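Penicillin binding protein 2X (Streptococcus thermophilus, PDB 5U47) probably acts as a penicillin-binding transpeptidase that forms peptide cross-links between glycan strands of cell wall peptidoglycan during septum formation. Local coordinates at residues Lys124-Ala129 with Met134-Thr139; Glu211-Lys216 with Asp443-Thr448; Val299-Ala304 with Gln364-Lys369; Lys670-Thr675 with Glu693-Thr698. The protein carries 1 engineered substitution. All blocks are in the same frame, centred on the assembly; numbering follows the deposited sequence.

Overall arrangement
Along the chain, contact 1 comes first and spans just four intervening residues, folding the C-terminal end of helix 116-128 back onto strand 134-143 in the dimerisation domain. Contact 2 has the longest range in sequence: it brings the loop ahead of strand 217-220 to the turn between strands 438-443 and 448-451, closing a loop of 226 residues. Contact 3 is nested within that loop and packs helix 297-308 of the transpeptidase domain against the junction of helices 356-366 and 368-377. Contact 4 follows in series and closes a short loop inside the second PASTA domain. None of the contacts cross; contacts 3 and 4 approach to about 7 Å between nearest atoms.

Contact 1 (Lys124-Ala129 with Met134-Thr139)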
loop_
_atom_site.group_PDB
_atom_site.type_symbol
_atom_site.label_atom_id
_atom_site.label_comp_id
_atom_site.label_asym_id
_atom_site.label_seq_id
_atom_site.Cartn_x
_atom_site.Cartn_y
_atom_site.Cartn_z
ATOM N N LYS A 124 -19.288 36.169 -19.398
ATOM C CA LYS A 124 -20.547 36.607 -20.004
ATOM C C LYS A 124 -20.776 38.093 -19.755
ATOM O O LYS A 124 -21.279 38.800 -20.623
ATOM C CB LYS A 124 -21.735 35.800 -19.457
ATOM C CG LYS A 124 -23.071 36.172 -20.089
ATOM C CD LYS A 124 -24.217 35.311 -19.581
ATOM C CE LYS A 124 -25.526 35.743 -20.231
ATOM N NZ LYS A 124 -26.690 34.919 -19.794
ATOM N N THR A 125 -20.389 38.555 -18.571
ATOM C CA THR A 125 -20.559 39.957 -18.198
ATOM C C THR A 125 -19.678 40.884 -19.047
ATOM O O THR A 125 -20.137 41.933 -19.480
ATOM C CB THR A 125 -20.303 40.155 -16.681
ATOM O OG1 THR A 125 -21.126 39.245 -15.938
ATOM C CG2 THR A 125 -20.627 41.563 -16.242
ATOM N N PHE A 126 -18.427 40.501 -19.292
ATOM C CA PHE A 126 -17.520 41.334 -20.112
ATOM C C PHE A 126 -17.951 41.348 -21.575
ATOM O O PHE A 126 -17.900 42.383 -22.230
ATOM C CB PHE A 126 -16.059 40.872 -20.011
ATOM C CG PHE A 126 -15.454 41.036 -18.639
ATOM C CD1 PHE A 126 -15.387 42.283 -18.043
ATOM C CD2 PHE A 126 -14.895 39.944 -17.966
ATOM C CE1 PHE A 126 -14.819 42.446 -16.786
ATOM C CE2 PHE A 126 -14.327 40.101 -16.707
ATOM C CZ PHE A 126 -14.288 41.350 -16.116
ATOM N N LYS A 127 -18.365 40.185 -22.077
ATOM C CA LYS A 127 -18.833 40.048 -23.459
ATOM C C LYS A 127 -20.067 40.935 -23.677
ATOM O O LYS A 127 -20.106 41.705 -24.638
ATOM C CB LYS A 127 -19.161 38.577 -23.771
ATOM C CG LYS A 127 -19.613 38.269 -25.203
ATOM C CD LYS A 127 -20.005 36.798 -25.379
ATOM C CE LYS A 127 -21.317 36.450 -24.668
ATOM N NZ LYS A 127 -21.586 34.984 -24.558
ATOM N N ASP A 128 -21.052 40.844 -22.773
ATOM C CA ASP A 128 -22.288 41.664 -22.872
ATOM C C ASP A 128 -22.000 43.167 -22.746
ATOM O O ASP A 128 -22.686 43.975 -23.368
ATOM C CB ASP A 128 -23.351 41.236 -21.840
ATOM C CG ASP A 128 -23.892 39.806 -22.083
ATOM O OD1 ASP A 128 -23.651 39.225 -23.172
ATOM O OD2 ASP A 128 -24.566 39.263 -21.173
ATOM N N ALA A 129 -20.984 43.530 -21.958
ATOM C CA ALA A 129 -20.575 44.942 -21.791
ATOM C C ALA A 129 -19.598 45.426 -22.876
ATOM O O ALA A 129 -19.137 46.566 -22.829
ATOM C CB ALA A 129 -19.956 45.153 -20.413
ATOM N N MET A 134 -9.901 40.994 -20.937
ATOM C CA MET A 134 -9.953 40.235 -19.670
ATOM C C MET A 134 -9.727 38.776 -20.010
ATOM O O MET A 134 -10.220 38.299 -21.032
ATOM C CB MET A 134 -11.294 40.432 -18.955
ATOM C CG MET A 134 -11.633 41.899 -18.685
ATOM S SD MET A 134 -10.416 42.773 -17.666
ATOM C CE MET A 134 -10.549 41.870 -16.116
ATOM N N ALA A 135 -8.966 38.067 -19.182
ATOM C CA ALA A 135 -8.659 36.671 -19.472
ATOM C C ALA A 135 -8.518 35.858 -18.206
ATOM O O ALA A 135 -8.346 36.408 -17.116
ATOM C CB ALA A 135 -7.397 36.580 -20.327
ATOM N N PHE A 136 -8.579 34.538 -18.352
ATOM C CA PHE A 136 -8.495 33.635 -17.202
ATOM C C PHE A 136 -7.492 32.514 -17.446
ATOM O O PHE A 136 -7.489 31.918 -18.528
ATOM C CB PHE A 136 -9.867 33.042 -16.911
ATOM C CG PHE A 136 -10.903 34.066 -16.528
ATOM C CD1 PHE A 136 -11.084 34.429 -15.203
ATOM C CD2 PHE A 136 -11.702 34.666 -17.499
ATOM C CE1 PHE A 136 -12.044 35.367 -14.842
ATOM C CE2 PHE A 136 -12.661 35.607 -17.147
ATOM C CZ PHE A 136 -12.833 35.954 -15.816
ATOM N N GLU A 137 -6.633 32.255 -16.451
ATOM C CA GLU A 137 -5.662 31.158 -16.526
ATOM C C GLU A 137 -6.081 30.105 -15.501
ATOM O O GLU A 137 -6.367 30.422 -14.330
ATOM C CB GLU A 137 -4.219 31.634 -16.269
ATOM C CG GLU A 137 -3.095 30.577 -16.454
ATOM C CD GLU A 137 -2.820 30.137 -17.912
ATOM O OE1 GLU A 137 -3.431 30.698 -18.849
ATOM O OE2 GLU A 137 -1.975 29.211 -18.127
ATOM N N ALA A 138 -6.142 28.865 -15.967
ATOM C CA ALA A 138 -6.505 27.731 -15.134
ATOM C C ALA A 138 -5.353 27.342 -14.219
ATOM O O ALA A 138 -4.193 27.343 -14.631
ATOM C CB ALA A 138 -6.894 26.544 -15.998
ATOM N N THR A 139 -5.687 27.044 -12.968
ATOM C CA THR A 139 -4.722 26.563 -11.992
ATOM C C THR A 139 -5.362 25.323 -11.367
ATOM O O THR A 139 -6.481 25.378 -10.839
ATOM C CB THR A 139 -4.381 27.602 -10.913
ATOM O OG1 THR A 139 -5.576 27.984 -10.226
ATOM C CG2 THR A 139 -3.730 28.825 -11.530
#
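Phe-126, whose ring receives Met-134, belongs to the last turn of helix 116-128, where the shortest backbone bond, Asp-128 N to Lys-124 O at 3.0 Å, spans its position. The ring is met almost exactly from above: Met-134 CG stands 3.5 Å from the centroid of the Phe-126 ring and only 4° off its normal, a CH-pi contact over the centre of one face. The methionine then curls over that face instead of running away from it, with chi2 -59° and chi3 -64°. Its CB lies 3.8 Å from Phe-126 CE2, and beyond the bend its CE comes down to 3.8 Å from CZ of the same ring. Met-134 SD, 4.7 Å from the centroid of the Phe-126 ring, adds a more distant Met-aromatic contact. Phe-136, two residues along the strand, reaches the edge of the Phe-126 ring, its CZ being 4.5 Å from Phe-126 CE2.

Ile-81 and Leu-82 of helix 72-86 also pack on Phe-126, while Met-134 touches Ile-52 and Ala-54 of the antiparallel strand 42-55. The contact thus joins helix 116-128 to the sheet of the dimerisation domain. Across these segments the chemistry is wholly apolar: the ring face is met by CB, CG and CE of one methionine bent back over it, with SD farther off, and these CH-pi and dispersion contacts depend on shape and not on polar bonding.

Contact 2 (Glu211-Lys216 with Asp443-Thr448); sequences EAIDGK and DTNKGT
The backbones of Lys-216 and Asp-443 come together with their CA atoms 4.9 Å apart, then diverge to 7.3 Å between the CA atoms of Asp-214 and Asn-445. In the wider part, the Asn-445 side chain points toward Asp-214 and crosses its side chain at a slant. Its ND2 lies 3.6 Å from Asp-214 OD2, with the amide and carboxylate planes turned 59° from each other, while its OD1 lies 3.4 Å from Asp-214 O, two acceptors that cannot bond to each other, and also meets Ile-213 CG2 at 3.9 Å. A water links the two segments, donating to Gly-215 O and Asn-445 OD1 and weakly accepting from Thr-444 N.

Lys-216, extended beyond CG, passes Asp-443 with its CE 4.2 Å from Asp-443 OD2. Its NZ stays 5.1 Å from that oxygen, too far for a salt bridge, so that any attraction between the opposite charges is probably modest. The other carboxylate oxygen, Asp-443 OD1, accepts from Lys-446 N at 2.8 Å from above the carboxylate plane, forming an Asx motif that shapes the turn. Gly-447 and Thr-448 both face Asp-443 in a G1 beta bulge, Asp-443 O accepting from Thr-448 N and, weakly, from Gly-447 N.

The bulged turn connects strands 438-443 and 448-451, and 438-443 pairs antiparallel with strand 217-220, which follows Lys-216. Backbone bonds join Ile-213 to Thr-187, Gly-215 to Lys-31 and Lys-216 to Leu-183 of helix 181-184.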
loop_
_atom_site.group_PDB
_atom_site.type_symbol
_atom_site.label_atom_id
_atom_site.label_comp_id
_atom_site.label_asym_id
_atom_site.label_seq_id
_atom_site.Cartn_x
_atom_site.Cartn_y
_atom_site.Cartn_z
ATOM N N GLU A 211 -4.042 18.705 -27.975
ATOM C CA GLU A 211 -4.873 18.402 -26.820
ATOM C C GLU A 211 -4.182 17.421 -25.880
ATOM O O GLU A 211 -3.553 16.460 -26.324
ATOM C CB GLU A 211 -6.218 17.795 -27.260
ATOM C CG GLU A 211 -7.194 18.759 -27.908
ATOM C CD GLU A 211 -7.691 19.846 -26.967
ATOM O OE1 GLU A 211 -7.730 19.634 -25.739
ATOM O OE2 GLU A 211 -8.067 20.922 -27.465
ATOM N N ALA A 212 -4.305 17.663 -24.579
ATOM C CA ALA A 212 -3.762 16.745 -23.592
ATOM C C ALA A 212 -4.640 15.485 -23.544
ATOM O O ALA A 212 -5.795 15.530 -23.937
ATOM C CB ALA A 212 -3.714 17.417 -22.233
ATOM N N ILE A 213 -4.080 14.366 -23.107
ATOM C CA ILE A 213 -4.835 13.106 -22.960
ATOM C C ILE A 213 -4.904 12.797 -21.456
ATOM O O ILE A 213 -3.876 12.681 -20.813
ATOM C CB ILE A 213 -4.155 11.945 -23.707
ATOM C CG1 ILE A 213 -4.076 12.256 -25.213
ATOM C CG2 ILE A 213 -4.911 10.630 -23.483
ATOM C CD1 ILE A 213 -3.179 11.292 -25.971
ATOM N N ASP A 214 -6.110 12.690 -20.912
ATOM C CA ASP A 214 -6.298 12.468 -19.473
ATOM C C ASP A 214 -5.543 11.250 -18.938
ATOM O O ASP A 214 -5.361 10.264 -19.632
ATOM C CB ASP A 214 -7.781 12.256 -19.146
ATOM C CG ASP A 214 -8.643 13.494 -19.386
ATOM O OD1 ASP A 214 -8.125 14.588 -19.693
ATOM O OD2 ASP A 214 -9.868 13.357 -19.229
ATOM N N GLY A 215 -5.129 11.330 -17.680
ATOM C CA GLY A 215 -4.490 10.216 -17.027
ATOM C C GLY A 215 -5.522 9.125 -16.774
ATOM O O GLY A 215 -6.716 9.344 -16.912
ATOM N N LYS A 216 -5.049 7.936 -16.431
ATOM C CA LYS A 216 -5.942 6.824 -16.147
ATOM C C LYS A 216 -6.445 6.928 -14.719
ATOM O O LYS A 216 -5.784 7.494 -13.851
ATOM C CB LYS A 216 -5.221 5.507 -16.397
ATOM C CG LYS A 216 -4.908 5.298 -17.882
ATOM C CD LYS A 216 -4.067 4.078 -18.124
ATOM C CE LYS A 216 -3.783 3.880 -19.612
ATOM N NZ LYS A 216 -2.922 2.670 -19.843
ATOM N N ASP A 443 -9.138 3.478 -18.364
ATOM C CA ASP A 443 -8.902 4.503 -19.353
ATOM C C ASP A 443 -10.306 4.949 -19.761
ATOM O O ASP A 443 -10.973 4.279 -20.566
ATOM C CB ASP A 443 -8.089 3.985 -20.543
ATOM C CG ASP A 443 -7.844 5.074 -21.598
ATOM O OD1 ASP A 443 -8.735 5.921 -21.808
ATOM O OD2 ASP A 443 -6.768 5.086 -22.232
ATOM N N THR A 444 -10.756 6.062 -19.182
ATOM C CA THR A 444 -12.101 6.596 -19.451
ATOM C C THR A 444 -12.245 7.230 -20.815
ATOM O O THR A 444 -13.359 7.407 -21.281
ATOM C CB THR A 444 -12.542 7.634 -18.399
ATOM O OG1 THR A 444 -11.568 8.674 -18.327
ATOM C CG2 THR A 444 -12.685 6.978 -17.053
ATOM N N ASN A 445 -11.129 7.596 -21.438
ATOM C CA ASN A 445 -11.159 8.175 -22.768
ATOM C C ASN A 445 -11.531 7.059 -23.747
ATOM O O ASN A 445 -12.395 7.229 -24.600
ATOM C CB ASN A 445 -9.782 8.747 -23.171
ATOM C CG ASN A 445 -9.165 9.652 -22.103
ATOM O OD1 ASN A 445 -8.046 9.383 -21.606
ATOM N ND2 ASN A 445 -9.896 10.705 -21.711
ATOM N N LYS A 446 -10.889 5.894 -23.589
ATOM C CA LYS A 446 -11.100 4.762 -24.493
ATOM C C LYS A 446 -12.196 3.808 -24.088
ATOM O O LYS A 446 -12.655 3.014 -24.905
ATOM C CB LYS A 446 -9.796 3.983 -24.657
ATOM C CG LYS A 446 -8.657 4.790 -25.256
ATOM C CD LYS A 446 -9.045 5.384 -26.597
ATOM C CE LYS A 446 -7.875 6.054 -27.281
ATOM N NZ LYS A 446 -8.382 6.792 -28.469
ATOM N N GLY A 447 -12.617 3.874 -22.835
ATOM C CA GLY A 447 -13.632 2.974 -22.350
ATOM C C GLY A 447 -13.087 1.570 -22.130
ATOM O O GLY A 447 -13.794 0.582 -22.348
ATOM N N THR A 448 -11.833 1.477 -21.713
ATOM C CA THR A 448 -11.238 0.182 -21.417
ATOM C C THR A 448 -10.724 0.132 -19.978
ATOM O O THR A 448 -10.432 1.156 -19.360
ATOM C CB THR A 448 -10.101 -0.174 -22.390
ATOM O OG1 THR A 448 -9.080 0.818 -22.321
ATOM C CG2 THR A 448 -10.608 -0.254 -23.800
HETATM O O HOH W 1 -8.313 7.885 -18.932
#

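Contact 3 (Val299-Ala304 with Gln364-Lys369); sequences VMLLSA and QAMGDK
Met-366 brings its terminal methyl against the flat backbone groups of helix 297-308: CE is 3.9 Å from Leu-301 O and 4.0 Å from Ala-304 C. The rings near this site come from the next helix, where Trp-371 touches Leu-301, Ala-304 and Met-366 alike and Tyr-374 reaches Ala-304. Met-366 CG takes the crowded position between its backbone N and carbonyl carbon (chi1 72°), and an extended chi2 then carries the sulfur straight across to the neighbouring helix. SD rests 4.1 Å from Ala-304 CB, and a bend at chi3 (80°) turns CE inward against the backbone of helix 297-308. There it also meets Leu-301 CD1 at 4.0 Å. One methionine therefore bears on two residues a helical turn apart, with its thioether on the small alanine and its methyl between the two.

Helix 297-308 follows the serine of an SxxK pattern, Ser-295, with Lys-298 inside it, consistent with the nucleophile-bearing helix of penicillin-binding transpeptidases; Leu-301 lies near that pattern without touching it. Met-366 ends helix 356-366, and Gly-367, with positive phi, makes the break and occupies the N-cap position of helix 368-377.

On another side of helix 297-308, Met-300 O is gripped twice, by Ala-304 N at 3.0 Å and by Ser-303 OG at 2.7 Å, both from the same face of its carbonyl plane. The Ser-303 hydroxyl is hydrogen-bonded to Tyr-378 OH as well, and Ser-303 packs on Thr-469 of helix 463-478 and Ile-426 of helix 416-427.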
loop_
_atom_site.group_PDB
_atom_site.type_symbol
_atom_site.label_atom_id
_atom_site.label_comp_id
_atom_site.label_asym_id
_atom_site.label_seq_id
_atom_site.Cartn_x
_atom_site.Cartn_y
_atom_site.Cartn_z
ATOM N N VAL A 299 3.147 -17.485 14.852
ATOM C CA VAL A 299 2.113 -18.059 13.991
ATOM C C VAL A 299 2.846 -18.834 12.902
ATOM O O VAL A 299 2.522 -19.999 12.645
ATOM C CB VAL A 299 1.190 -16.972 13.383
ATOM C CG1 VAL A 299 0.222 -17.543 12.358
ATOM C CG2 VAL A 299 0.386 -16.266 14.473
ATOM N N MET A 300 3.829 -18.187 12.271
ATOM C CA MET A 300 4.628 -18.839 11.232
ATOM C C MET A 300 5.373 -20.039 11.823
ATOM O O MET A 300 5.398 -21.111 11.215
ATOM C CB MET A 300 5.642 -17.879 10.608
ATOM C CG MET A 300 5.127 -16.848 9.614
ATOM S SD MET A 300 3.922 -15.629 10.182
ATOM C CE MET A 300 2.408 -16.457 9.792
ATOM N N LEU A 301 5.968 -19.847 13.006
ATOM C CA LEU A 301 6.723 -20.908 13.687
ATOM C C LEU A 301 5.886 -22.134 13.928
ATOM O O LEU A 301 6.293 -23.234 13.592
ATOM C CB LEU A 301 7.251 -20.453 15.040
ATOM C CG LEU A 301 7.992 -21.609 15.762
ATOM C CD1 LEU A 301 9.362 -21.834 15.146
ATOM C CD2 LEU A 301 8.122 -21.347 17.220
ATOM N N LEU A 302 4.731 -21.935 14.552
ATOM C CA LEU A 302 3.810 -23.012 14.843
ATOM C C LEU A 302 3.368 -23.736 13.579
ATOM O O LEU A 302 3.308 -24.966 13.576
ATOM C CB LEU A 302 2.583 -22.487 15.587
ATOM C CG LEU A 302 1.519 -23.525 15.956
ATOM C CD1 LEU A 302 2.089 -24.585 16.879
ATOM C CD2 LEU A 302 0.327 -22.858 16.612
ATOM N N SER A 303 3.068 -22.983 12.514
ATOM C CA SER A 303 2.631 -23.610 11.256
ATOM C C SER A 303 3.723 -24.506 10.685
ATOM O O SER A 303 3.426 -25.558 10.123
ATOM C CB SER A 303 2.210 -22.582 10.201
ATOM O OG SER A 303 3.307 -21.850 9.686
ATOM N N ALA A 304 4.971 -24.061 10.818
ATOM C CA ALA A 304 6.129 -24.815 10.333
ATOM C C ALA A 304 6.330 -26.091 11.153
ATOM O O ALA A 304 6.596 -27.164 10.605
ATOM C CB ALA A 304 7.381 -23.953 10.377
ATOM N N GLN A 364 14.240 -25.605 17.831
ATOM C CA GLN A 364 15.372 -26.530 17.980
ATOM C C GLN A 364 15.012 -27.947 17.527
ATOM O O GLN A 364 15.854 -28.659 16.996
ATOM C CB GLN A 364 15.873 -26.552 19.428
ATOM C CG GLN A 364 16.512 -25.248 19.892
ATOM C CD GLN A 364 17.020 -25.305 21.324
ATOM O OE1 GLN A 364 16.948 -26.338 21.991
ATOM N NE2 GLN A 364 17.539 -24.186 21.800
ATOM N N ALA A 365 13.751 -28.330 17.726
ATOM C CA ALA A 365 13.256 -29.667 17.338
ATOM C C ALA A 365 13.194 -29.840 15.830
ATOM O O ALA A 365 13.368 -30.939 15.328
ATOM C CB ALA A 365 11.880 -29.924 17.936
ATOM N N MET A 366 12.904 -28.765 15.106
ATOM C CA MET A 366 12.888 -28.857 13.653
ATOM C C MET A 366 14.308 -28.579 13.154
ATOM O O MET A 366 14.727 -29.129 12.148
ATOM C CB MET A 366 11.817 -27.944 13.023
ATOM C CG MET A 366 12.070 -26.460 13.042
ATOM S SD MET A 366 10.678 -25.573 12.264
ATOM C CE MET A 366 9.480 -25.563 13.598
ATOM N N GLY A 367 15.047 -27.750 13.895
ATOM C CA GLY A 367 16.433 -27.407 13.549
ATOM C C GLY A 367 16.548 -26.101 12.784
ATOM O O GLY A 367 15.596 -25.678 12.098
ATOM N N ASP A 368 17.716 -25.467 12.902
ATOM C CA ASP A 368 18.001 -24.182 12.246
ATOM C C ASP A 368 17.811 -24.191 10.742
ATOM O O ASP A 368 17.203 -23.287 10.194
ATOM C CB ASP A 368 19.437 -23.717 12.538
ATOM C CG ASP A 368 19.608 -23.146 13.947
ATOM O OD1 ASP A 368 18.658 -23.199 14.765
ATOM O OD2 ASP A 368 20.710 -22.628 14.228
ATOM N N LYS A 369 18.351 -25.204 10.079
ATOM C CA LYS A 369 18.263 -25.305 8.620
ATOM C C LYS A 369 16.806 -25.313 8.135
ATOM O O LYS A 369 16.438 -24.561 7.202
ATOM C CB LYS A 369 18.996 -26.563 8.153
ATOM C CG LYS A 369 18.831 -26.936 6.698
ATOM C CD LYS A 369 19.555 -28.246 6.431
ATOM C CE LYS A 369 19.173 -28.854 5.093
ATOM N NZ LYS A 369 19.357 -27.903 3.969
#

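Contact 4 (Lys670-Thr675 with Glu693-Thr698)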
loop_
_atom_site.group_PDB
_atom_site.type_symbol
_atom_site.label_atom_id
_atom_site.label_comp_id
_atom_site.label_asym_id
_atom_site.label_seq_id
_atom_site.Cartn_x
_atom_site.Cartn_y
_atom_site.Cartn_z
ATOM N N LYS A 670 16.195 -23.976 -18.242
ATOM C CA LYS A 670 17.177 -24.673 -17.397
ATOM C C LYS A 670 17.451 -26.135 -17.755
ATOM O O LYS A 670 18.181 -26.808 -17.032
ATOM C CB LYS A 670 16.785 -24.562 -15.918
ATOM C CG LYS A 670 16.639 -23.140 -15.416
ATOM C CD LYS A 670 17.857 -22.261 -15.660
ATOM C CE LYS A 670 19.093 -22.774 -14.970
ATOM N NZ LYS A 670 20.214 -21.797 -15.110
ATOM N N GLY A 671 16.882 -26.615 -18.857
ATOM C CA GLY A 671 17.118 -27.977 -19.314
ATOM C C GLY A 671 16.697 -29.064 -18.348
ATOM O O GLY A 671 17.423 -30.020 -18.142
ATOM N N ILE A 672 15.515 -28.918 -17.759
ATOM C CA ILE A 672 14.997 -29.896 -16.816
ATOM C C ILE A 672 13.845 -30.628 -17.483
ATOM O O ILE A 672 13.016 -30.008 -18.139
ATOM C CB ILE A 672 14.518 -29.201 -15.530
ATOM C CG1 ILE A 672 15.709 -28.534 -14.838
ATOM C CG2 ILE A 672 13.815 -30.190 -14.605
ATOM C CD1 ILE A 672 15.318 -27.659 -13.671
ATOM N N LYS A 673 13.807 -31.943 -17.315
ATOM C CA LYS A 673 12.747 -32.791 -17.873
ATOM C C LYS A 673 11.561 -32.823 -16.916
ATOM O O LYS A 673 11.695 -33.277 -15.781
ATOM C CB LYS A 673 13.288 -34.210 -18.060
ATOM C CG LYS A 673 12.282 -35.283 -18.443
ATOM C CD LYS A 673 11.906 -35.258 -19.912
ATOM C CE LYS A 673 11.015 -36.446 -20.267
ATOM N NZ LYS A 673 9.670 -36.352 -19.624
ATOM N N ILE A 674 10.399 -32.376 -17.382
ATOM C CA ILE A 674 9.195 -32.351 -16.549
ATOM C C ILE A 674 8.212 -33.440 -16.941
ATOM O O ILE A 674 7.943 -33.643 -18.111
ATOM C CB ILE A 674 8.437 -30.992 -16.638
ATOM C CG1 ILE A 674 9.339 -29.815 -16.249
ATOM C CG2 ILE A 674 7.203 -31.015 -15.732
ATOM C CD1 ILE A 674 9.790 -29.837 -14.805
ATOM N N THR A 675 7.688 -34.132 -15.941
ATOM C CA THR A 675 6.637 -35.120 -16.113
ATOM C C THR A 675 5.392 -34.508 -15.488
ATOM O O THR A 675 5.444 -34.081 -14.329
ATOM C CB THR A 675 7.008 -36.431 -15.391
ATOM O OG1 THR A 675 8.157 -36.995 -16.022
ATOM C CG2 THR A 675 5.870 -37.433 -15.448
ATOM N N GLU A 693 16.370 -26.678 -3.827
ATOM C CA GLU A 693 17.366 -27.656 -4.257
ATOM C C GLU A 693 18.147 -27.049 -5.411
ATOM O O GLU A 693 17.599 -26.264 -6.195
ATOM C CB GLU A 693 16.698 -28.952 -4.708
ATOM C CG GLU A 693 15.972 -29.699 -3.601
ATOM C CD GLU A 693 16.904 -30.356 -2.601
ATOM O OE1 GLU A 693 17.945 -30.930 -3.013
ATOM O OE2 GLU A 693 16.575 -30.321 -1.393
ATOM N N ALA A 694 19.425 -27.400 -5.512
ATOM C CA ALA A 694 20.279 -26.880 -6.574
ATOM C C ALA A 694 19.753 -27.258 -7.966
ATOM O O ALA A 694 19.422 -28.420 -8.217
ATOM C CB ALA A 694 21.714 -27.393 -6.394
ATOM N N LEU A 695 19.655 -26.275 -8.862
ATOM C CA LEU A 695 19.232 -26.542 -10.241
ATOM C C LEU A 695 20.254 -27.430 -10.978
ATOM O O LEU A 695 19.869 -28.266 -11.804
ATOM C CB LEU A 695 19.018 -25.237 -11.010
ATOM C CG LEU A 695 17.847 -24.391 -10.501
ATOM C CD1 LEU A 695 17.859 -23.025 -11.148
ATOM C CD2 LEU A 695 16.532 -25.112 -10.755
ATOM N N SER A 696 21.536 -27.259 -10.644
ATOM C CA SER A 696 22.626 -28.031 -11.247
ATOM C C SER A 696 22.502 -29.538 -11.030
ATOM O O SER A 696 23.065 -30.311 -11.795
ATOM C CB SER A 696 23.977 -27.567 -10.700
ATOM O OG SER A 696 24.071 -27.819 -9.305
ATOM N N LYS A 697 21.809 -29.959 -9.983
ATOM C CA LYS A 697 21.607 -31.395 -9.767
ATOM C C LYS A 697 20.167 -31.866 -10.031
ATOM O O LYS A 697 19.875 -33.050 -9.882
ATOM C CB LYS A 697 22.069 -31.828 -8.377
ATOM C CG LYS A 697 21.130 -31.525 -7.233
ATOM C CD LYS A 697 21.530 -32.347 -6.009
ATOM C CE LYS A 697 20.430 -32.372 -4.954
ATOM N NZ LYS A 697 20.755 -33.370 -3.887
ATOM N N THR A 698 19.294 -30.951 -10.455
ATOM C CA THR A 698 17.907 -31.273 -10.711
ATOM C C THR A 698 17.725 -31.556 -12.206
ATOM O O THR A 698 17.816 -30.638 -13.027
ATOM C CB THR A 698 17.011 -30.101 -10.251
ATOM O OG1 THR A 698 17.220 -29.862 -8.841
ATOM C CG2 THR A 698 15.537 -30.416 -10.495
HETATM O O HOH W 2 19.079 -26.828 -14.350
#
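Ile-672 sends its CB toward Leu-695 and Thr-698 of the 693-698 loop, and the longer branch carries the contact from there. CG1 stands beside the backbone N, opposite the carbonyl carbon (chi1 -64°), and settles 3.5 Å from Thr-698 O. The chain runs on nearly straight to CD1, which meets three groups: Thr-698 O again, Thr-698 CG2 at 4.2 Å and Leu-695 CD2 at 4.1 Å. The Ile-672 and Leu-695 side chains cross at about a right angle.

Leu-695 uses its other methyl on Lys-670, CD1 being 4.0 Å from Lys-670 CE. The lysine reaches it by folding at chi2 and chi3, so that CE meets the CD1 methyl, these two side chains also crossing at about a right angle. Both segments belong to the second PASTA domain, in which helix 660-670 packs on a three-stranded sheet. That helix ends in a Schellman motif at Gly-671, after which the chain enters strand 673-677, an outer strand lying parallel to the central strand 700-706, into which the 693-698 loop leads. Phe-666 of the helix touches both Ile-672 and Leu-695, and Leu-695 is further packed by Phe-649 and Leu-652.

The loop is braced from within. Thr-698 OG1 donates to Ala-694 O at 2.7 Å, arriving above the carbonyl plane, and Thr-698 N bonds to Leu-695 O at 3.1 Å. A water between the segments sits 2.8 Å from Lys-670 O and 3.0 Å from Leu-695 O.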